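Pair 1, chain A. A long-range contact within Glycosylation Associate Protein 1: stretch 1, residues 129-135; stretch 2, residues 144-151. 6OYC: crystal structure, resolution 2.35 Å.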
# COMPACT_ATOMS: atom_id res chain seq x y z
N GLY A 129 -13.61 -6.37 6.08
CA GLY A 129 -15.01 -6.39 6.45
C GLY A 129 -15.33 -5.87 7.83
O GLY A 129 -16.52 -5.74 8.17
N ASN A 130 -14.33 -5.55 8.63
CA ASN A 130 -14.58 -5.06 9.98
C ASN A 130 -15.15 -3.64 9.94
O ASN A 130 -14.80 -2.83 9.08
CB ASN A 130 -13.28 -5.09 10.79
CG ASN A 130 -12.17 -4.25 10.15
OD1 ASN A 130 -11.87 -4.38 8.96
ND2 ASN A 130 -11.57 -3.37 10.95
N LEU A 131 -16.06 -3.36 10.86
CA LEU A 131 -16.54 -1.99 11.04
C LEU A 131 -15.36 -1.05 11.32
O LEU A 131 -14.63 -1.24 12.30
CB LEU A 131 -17.55 -1.95 12.19
CG LEU A 131 -18.02 -0.56 12.60
CD1 LEU A 131 -18.98 -0.02 11.53
CD2 LEU A 131 -18.69 -0.59 13.95
N THR A 132 -15.18 -0.06 10.45
CA THR A 132 -14.10 0.92 10.62
C THR A 132 -14.61 2.26 11.15
O THR A 132 -14.06 2.79 12.12
CB THR A 132 -13.37 1.15 9.29
OG1 THR A 132 -14.33 1.35 8.24
CG2 THR A 132 -12.49 -0.04 8.95
N HIS A 133 -15.65 2.82 10.54
CA HIS A 133 -16.16 4.06 11.09
C HIS A 133 -17.63 4.22 10.77
O HIS A 133 -18.16 3.62 9.83
CB HIS A 133 -15.34 5.28 10.61
CG HIS A 133 -15.40 5.55 9.14
ND1 HIS A 133 -14.49 5.03 8.24
CD2 HIS A 133 -16.22 6.36 8.42
CE1 HIS A 133 -14.76 5.49 7.03
NE2 HIS A 133 -15.80 6.30 7.11
N ILE A 134 -18.30 5.04 11.59
CA ILE A 134 -19.67 5.47 11.34
C ILE A 134 -19.71 6.99 11.26
O ILE A 134 -19.29 7.69 12.20
CB ILE A 134 -20.63 4.96 12.42
CG1 ILE A 134 -20.65 3.43 12.46
CG2 ILE A 134 -22.00 5.56 12.22
CD1 ILE A 134 -21.23 2.89 13.74
N ASP A 135 -20.22 7.51 10.13
CA ASP A 135 -20.54 8.93 10.01
C ASP A 135 -21.92 9.14 10.59
O ASP A 135 -22.90 8.56 10.12
CB ASP A 135 -20.50 9.39 8.56
CG ASP A 135 -19.10 9.39 7.97
OD1 ASP A 135 -18.10 9.28 8.73
OD2 ASP A 135 -19.00 9.48 6.72
N LYS A 144 -20.62 13.91 13.67
CA LYS A 144 -19.43 13.28 14.23
C LYS A 144 -19.14 11.99 13.48
O LYS A 144 -20.02 11.41 12.84
CB LYS A 144 -19.59 13.03 15.74
CG LYS A 144 -20.96 12.55 16.17
CD LYS A 144 -21.15 12.67 17.66
CE LYS A 144 -22.59 12.38 18.08
NZ LYS A 144 -22.88 12.87 19.47
N LYS A 145 -17.88 11.58 13.53
CA LYS A 145 -17.42 10.33 12.93
C LYS A 145 -16.85 9.47 14.05
O LYS A 145 -15.92 9.89 14.75
CB LYS A 145 -16.37 10.59 11.84
CG LYS A 145 -15.90 9.33 11.12
CD LYS A 145 -14.61 9.54 10.31
CE LYS A 145 -14.78 10.56 9.19
NZ LYS A 145 -15.62 10.03 8.06
N TYR A 146 -17.42 8.28 14.23
CA TYR A 146 -16.92 7.29 15.18
C TYR A 146 -15.86 6.46 14.49
O TYR A 146 -16.15 5.81 13.48
CB TYR A 146 -18.05 6.38 15.64
CG TYR A 146 -19.08 7.01 16.54
CD1 TYR A 146 -20.18 7.68 16.00
CD2 TYR A 146 -19.00 6.90 17.92
CE1 TYR A 146 -21.14 8.25 16.81
CE2 TYR A 146 -19.95 7.47 18.75
CZ TYR A 146 -21.02 8.14 18.19
OH TYR A 146 -21.98 8.70 19.00
N LEU A 147 -14.63 6.46 15.01
CA LEU A 147 -13.52 5.67 14.46
C LEU A 147 -13.30 4.46 15.36
O LEU A 147 -12.97 4.62 16.54
CB LEU A 147 -12.20 6.44 14.41
CG LEU A 147 -11.81 7.44 13.33
CD1 LEU A 147 -11.86 6.79 11.94
CD2 LEU A 147 -12.70 8.69 13.44
N PHE A 148 -13.42 3.28 14.79
CA PHE A 148 -13.26 2.05 15.55
C PHE A 148 -11.89 1.46 15.28
O PHE A 148 -11.45 1.41 14.13
CB PHE A 148 -14.37 1.06 15.20
CG PHE A 148 -15.74 1.53 15.61
CD1 PHE A 148 -16.22 1.27 16.89
CD2 PHE A 148 -16.52 2.28 14.73
CE1 PHE A 148 -17.47 1.71 17.28
CE2 PHE A 148 -17.78 2.73 15.12
CZ PHE A 148 -18.25 2.44 16.39
N ASP A 149 -11.23 1.04 16.36
CA ASP A 149 -10.02 0.23 16.29
C ASP A 149 -10.38 -1.17 15.82
O ASP A 149 -11.47 -1.67 16.10
CB ASP A 149 -9.37 0.17 17.69
CG ASP A 149 -7.91 -0.31 17.66
OD1 ASP A 149 -7.68 -1.54 17.58
OD2 ASP A 149 -7.00 0.56 17.75
N ASP A 150 -9.45 -1.81 15.10
CA ASP A 150 -9.75 -3.18 14.67
C ASP A 150 -9.75 -4.18 15.82
O ASP A 150 -10.11 -5.33 15.60
CB ASP A 150 -8.77 -3.64 13.57
CG ASP A 150 -7.32 -3.73 14.05
OD1 ASP A 150 -7.06 -4.14 15.19
OD2 ASP A 150 -6.41 -3.43 13.23
N ARG A 151 -9.34 -3.78 17.02
CA ARG A 151 -9.55 -4.63 18.18
C ARG A 151 -10.99 -4.52 18.72
O ARG A 151 -11.32 -5.18 19.71
CB ARG A 151 -8.51 -4.33 19.26
CG ARG A 151 -7.10 -4.80 18.88
CD ARG A 151 -5.98 -4.09 19.65
NE ARG A 151 -5.91 -2.65 19.37
CZ ARG A 151 -4.84 -1.89 19.60
NH1 ARG A 151 -3.74 -2.43 20.12
NH2 ARG A 151 -4.86 -0.59 19.31
O HOH W 1 -13.42 -2.93 14.02

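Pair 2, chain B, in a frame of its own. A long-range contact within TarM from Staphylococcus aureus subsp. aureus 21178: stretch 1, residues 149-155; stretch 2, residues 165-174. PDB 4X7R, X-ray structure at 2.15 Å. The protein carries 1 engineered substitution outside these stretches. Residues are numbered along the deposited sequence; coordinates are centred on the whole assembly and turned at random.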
# COMPACT_ATOMS: atom_id res chain seq x y z
N ASN B 149 11.47 20.12 -15.51
CA ASN B 149 12.81 20.54 -15.97
C ASN B 149 13.89 20.61 -14.89
O ASN B 149 14.97 21.15 -15.13
CB ASN B 149 12.75 21.83 -16.83
CG ASN B 149 12.32 21.61 -18.26
OD1 ASN B 149 12.09 20.48 -18.72
ND2 ASN B 149 12.21 22.70 -19.00
N LYS B 150 13.64 20.00 -13.73
CA LYS B 150 14.57 19.98 -12.63
C LYS B 150 15.09 18.57 -12.40
O LYS B 150 14.31 17.64 -12.18
CB LYS B 150 13.94 20.56 -11.34
CG LYS B 150 13.53 22.04 -11.44
CD LYS B 150 13.48 22.74 -10.08
CE LYS B 150 12.37 22.25 -9.19
NZ LYS B 150 12.66 22.49 -7.75
N VAL B 151 16.43 18.40 -12.45
CA VAL B 151 17.07 17.10 -12.20
C VAL B 151 16.77 16.61 -10.76
O VAL B 151 16.77 17.40 -9.81
CB VAL B 151 18.59 17.17 -12.54
CG1 VAL B 151 19.34 18.17 -11.65
CG2 VAL B 151 19.25 15.79 -12.50
N HIS B 152 16.43 15.33 -10.61
CA HIS B 152 16.20 14.78 -9.28
C HIS B 152 17.07 13.55 -9.05
O HIS B 152 17.36 13.20 -7.91
CB HIS B 152 14.70 14.52 -8.98
CG HIS B 152 14.07 13.38 -9.75
ND1 HIS B 152 14.00 12.11 -9.21
CD2 HIS B 152 13.45 13.38 -10.96
CE1 HIS B 152 13.37 11.37 -10.11
NE2 HIS B 152 13.01 12.09 -11.17
N MET B 153 17.52 12.93 -10.13
CA MET B 153 18.29 11.70 -10.05
C MET B 153 19.20 11.48 -11.24
O MET B 153 18.86 11.85 -12.36
CB MET B 153 17.31 10.50 -9.91
CG MET B 153 17.96 9.12 -9.76
SD MET B 153 16.78 7.74 -9.49
CE MET B 153 15.75 7.86 -10.94
N LYS B 154 20.34 10.85 -11.00
CA LYS B 154 21.30 10.39 -12.02
C LYS B 154 21.54 8.91 -11.75
O LYS B 154 21.81 8.52 -10.61
CB LYS B 154 22.61 11.19 -11.97
CG LYS B 154 23.70 10.75 -12.98
CD LYS B 154 25.00 11.47 -12.69
CE LYS B 154 26.23 10.61 -12.83
NZ LYS B 154 26.73 10.15 -11.50
N GLU B 155 21.42 8.07 -12.77
CA GLU B 155 21.72 6.64 -12.66
C GLU B 155 22.86 6.31 -13.57
O GLU B 155 22.96 6.88 -14.66
CB GLU B 155 20.51 5.75 -13.00
CG GLU B 155 19.41 5.80 -11.96
CD GLU B 155 18.11 5.23 -12.47
OE1 GLU B 155 17.65 5.67 -13.55
OE2 GLU B 155 17.55 4.34 -11.79
N TYR B 165 24.85 2.45 -10.04
CA TYR B 165 25.08 3.61 -9.21
C TYR B 165 23.96 4.64 -9.35
O TYR B 165 23.47 4.84 -10.46
CB TYR B 165 26.44 4.24 -9.63
CG TYR B 165 27.09 5.12 -8.59
CD1 TYR B 165 27.69 4.57 -7.47
CD2 TYR B 165 27.13 6.50 -8.75
CE1 TYR B 165 28.29 5.38 -6.50
CE2 TYR B 165 27.72 7.32 -7.78
CZ TYR B 165 28.32 6.76 -6.68
OH TYR B 165 28.98 7.55 -5.79
N GLN B 166 23.57 5.29 -8.24
CA GLN B 166 22.57 6.36 -8.25
C GLN B 166 23.03 7.53 -7.44
O GLN B 166 23.66 7.36 -6.39
CB GLN B 166 21.20 5.94 -7.68
CG GLN B 166 20.60 4.74 -8.37
CD GLN B 166 19.32 4.40 -7.70
OE1 GLN B 166 19.24 4.28 -6.47
NE2 GLN B 166 18.29 4.24 -8.51
N VAL B 167 22.67 8.72 -7.92
CA VAL B 167 22.89 10.01 -7.25
C VAL B 167 21.52 10.70 -7.17
O VAL B 167 20.81 10.76 -8.18
CB VAL B 167 23.96 10.87 -7.97
CG1 VAL B 167 24.20 12.18 -7.23
CG2 VAL B 167 25.27 10.10 -8.17
N PHE B 168 21.15 11.21 -5.99
CA PHE B 168 19.92 11.96 -5.80
C PHE B 168 20.26 13.43 -5.65
O PHE B 168 21.21 13.76 -4.94
CB PHE B 168 19.14 11.44 -4.57
CG PHE B 168 18.71 10.01 -4.69
CD1 PHE B 168 18.08 9.55 -5.85
CD2 PHE B 168 18.85 9.13 -3.63
CE1 PHE B 168 17.65 8.22 -5.96
CE2 PHE B 168 18.39 7.81 -3.73
CZ PHE B 168 17.82 7.36 -4.90
N TYR B 169 19.45 14.32 -6.27
CA TYR B 169 19.67 15.76 -6.30
C TYR B 169 18.53 16.49 -5.64
O TYR B 169 17.36 16.12 -5.84
CB TYR B 169 19.84 16.28 -7.74
CG TYR B 169 21.00 15.66 -8.47
CD1 TYR B 169 20.87 14.44 -9.12
CD2 TYR B 169 22.23 16.31 -8.54
CE1 TYR B 169 21.94 13.86 -9.79
CE2 TYR B 169 23.31 15.75 -9.23
CZ TYR B 169 23.16 14.52 -9.85
OH TYR B 169 24.22 13.94 -10.50
N ASP B 170 18.87 17.51 -4.82
CA ASP B 170 17.89 18.29 -4.06
C ASP B 170 17.05 19.25 -4.96
O ASP B 170 17.19 19.22 -6.20
CB ASP B 170 18.56 18.99 -2.87
CG ASP B 170 19.54 20.09 -3.22
OD1 ASP B 170 19.41 20.69 -4.30
OD2 ASP B 170 20.36 20.46 -2.35
N GLU B 171 16.21 20.09 -4.34
CA GLU B 171 15.34 21.05 -5.05
C GLU B 171 16.10 22.11 -5.85
O GLU B 171 15.54 22.66 -6.81
CB GLU B 171 14.33 21.72 -4.10
CG GLU B 171 13.30 20.75 -3.52
CD GLU B 171 12.21 20.21 -4.43
OE1 GLU B 171 11.98 20.76 -5.54
OE2 GLU B 171 11.55 19.23 -4.01
N LYS B 172 17.40 22.34 -5.51
CA LYS B 172 18.25 23.29 -6.22
C LYS B 172 19.22 22.62 -7.22
O LYS B 172 19.99 23.31 -7.88
CB LYS B 172 18.96 24.24 -5.23
CG LYS B 172 17.98 25.05 -4.39
CD LYS B 172 18.61 26.17 -3.60
CE LYS B 172 17.57 26.86 -2.72
NZ LYS B 172 17.26 26.07 -1.51
N GLY B 173 19.16 21.29 -7.33
CA GLY B 173 19.99 20.55 -8.27
C GLY B 173 21.33 20.11 -7.73
O GLY B 173 22.22 19.78 -8.52
N TYR B 174 21.49 20.07 -6.40
CA TYR B 174 22.74 19.63 -5.77
C TYR B 174 22.64 18.16 -5.31
O TYR B 174 21.63 17.78 -4.72
CB TYR B 174 23.11 20.53 -4.57
CG TYR B 174 23.40 21.96 -4.96
CD1 TYR B 174 24.67 22.35 -5.36
CD2 TYR B 174 22.39 22.92 -4.96
CE1 TYR B 174 24.94 23.67 -5.72
CE2 TYR B 174 22.64 24.23 -5.35
CZ TYR B 174 23.92 24.61 -5.71
OH TYR B 174 24.14 25.92 -6.05
O HOH W 2 16.53 19.86 -8.88

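What geometry do the two contacts share? Each is a pair of antiparallel strands, with 166° between their N-to-C directions, and 14 central residues superpose with an RMSD of 0.6 Å. In pair 1, A:Ile134 faces A:Tyr146 across a two-way backbone link: A:Ile134 N donates to A:Tyr146 O at 3.0 Å, and A:Tyr146 N donates to A:Ile134 O at 2.8 Å. The matching residues of pair 2 repeat it, B:Lys154 N to B:Val167 O at 2.9 Å and B:Val167 N to B:Lys154 O at 2.8 Å. One more rung follows in each, from A:Phe148 N to A:Thr132 O at 2.8 Å and from B:Tyr169 N to B:His152 O at 2.9 Å.

How does the matched aromatic residue fill its place? A:Phe148 and B:Tyr169 both point toward the opposing strand, have chi1 in m, and have the largest covered area in their pairs. The ring of A:Phe148 takes A:Leu131 over one face, with CD2 of A:Leu131 3.7 Å from the ring centroid, while CD1 of A:Ile134 lies 3.7 Å from CE2 of A:Phe148. In pair 2 the shorter B:Val151 approaches less closely, its CG2 4.0 Å from CD1 of B:Tyr169. Where A:Ile134 offers a branched apolar chain, B:Lys154 lays its aliphatic stem along the ring: CB sits at the ring edge, and CD is 3.4 Å from OH of B:Tyr169.

What joins the side chains on the other face? A:Asp135 and A:Lys145 form a salt bridge, with OD1 of A:Asp135 2.7 Å from NZ of A:Lys145. At the same positions B:Glu155 and B:Gln166 manage only a weak hydrogen bond, NE2 of B:Gln166 to OE2 of B:Glu155 at 3.4 Å, without a charge on the amide. Next along, A:His133 meets A:Leu147 through CB and CD1, 4.0 Å apart, whereas SD of B:Met153 reaches the ring edge of B:Phe168, 3.7 Å from CE1.

How is the contact closed where the strands give way to loop? A water bridges matching carbonyls in both: it donates to A:Leu131 O at 2.7 Å and A:Asp149 O at 3.1 Å in pair 1, and to B:Val151 O at 2.6 Å and B:Asp170 O at 2.8 Å in pair 2. Beyond it, the solutions diverge. ND2 of A:Asn130 merely approaches CB of A:Asp150, at 3.8 Å, but the longer B:Lys150 forms a salt bridge, its NZ 2.9 Å from OE1 of B:Glu171.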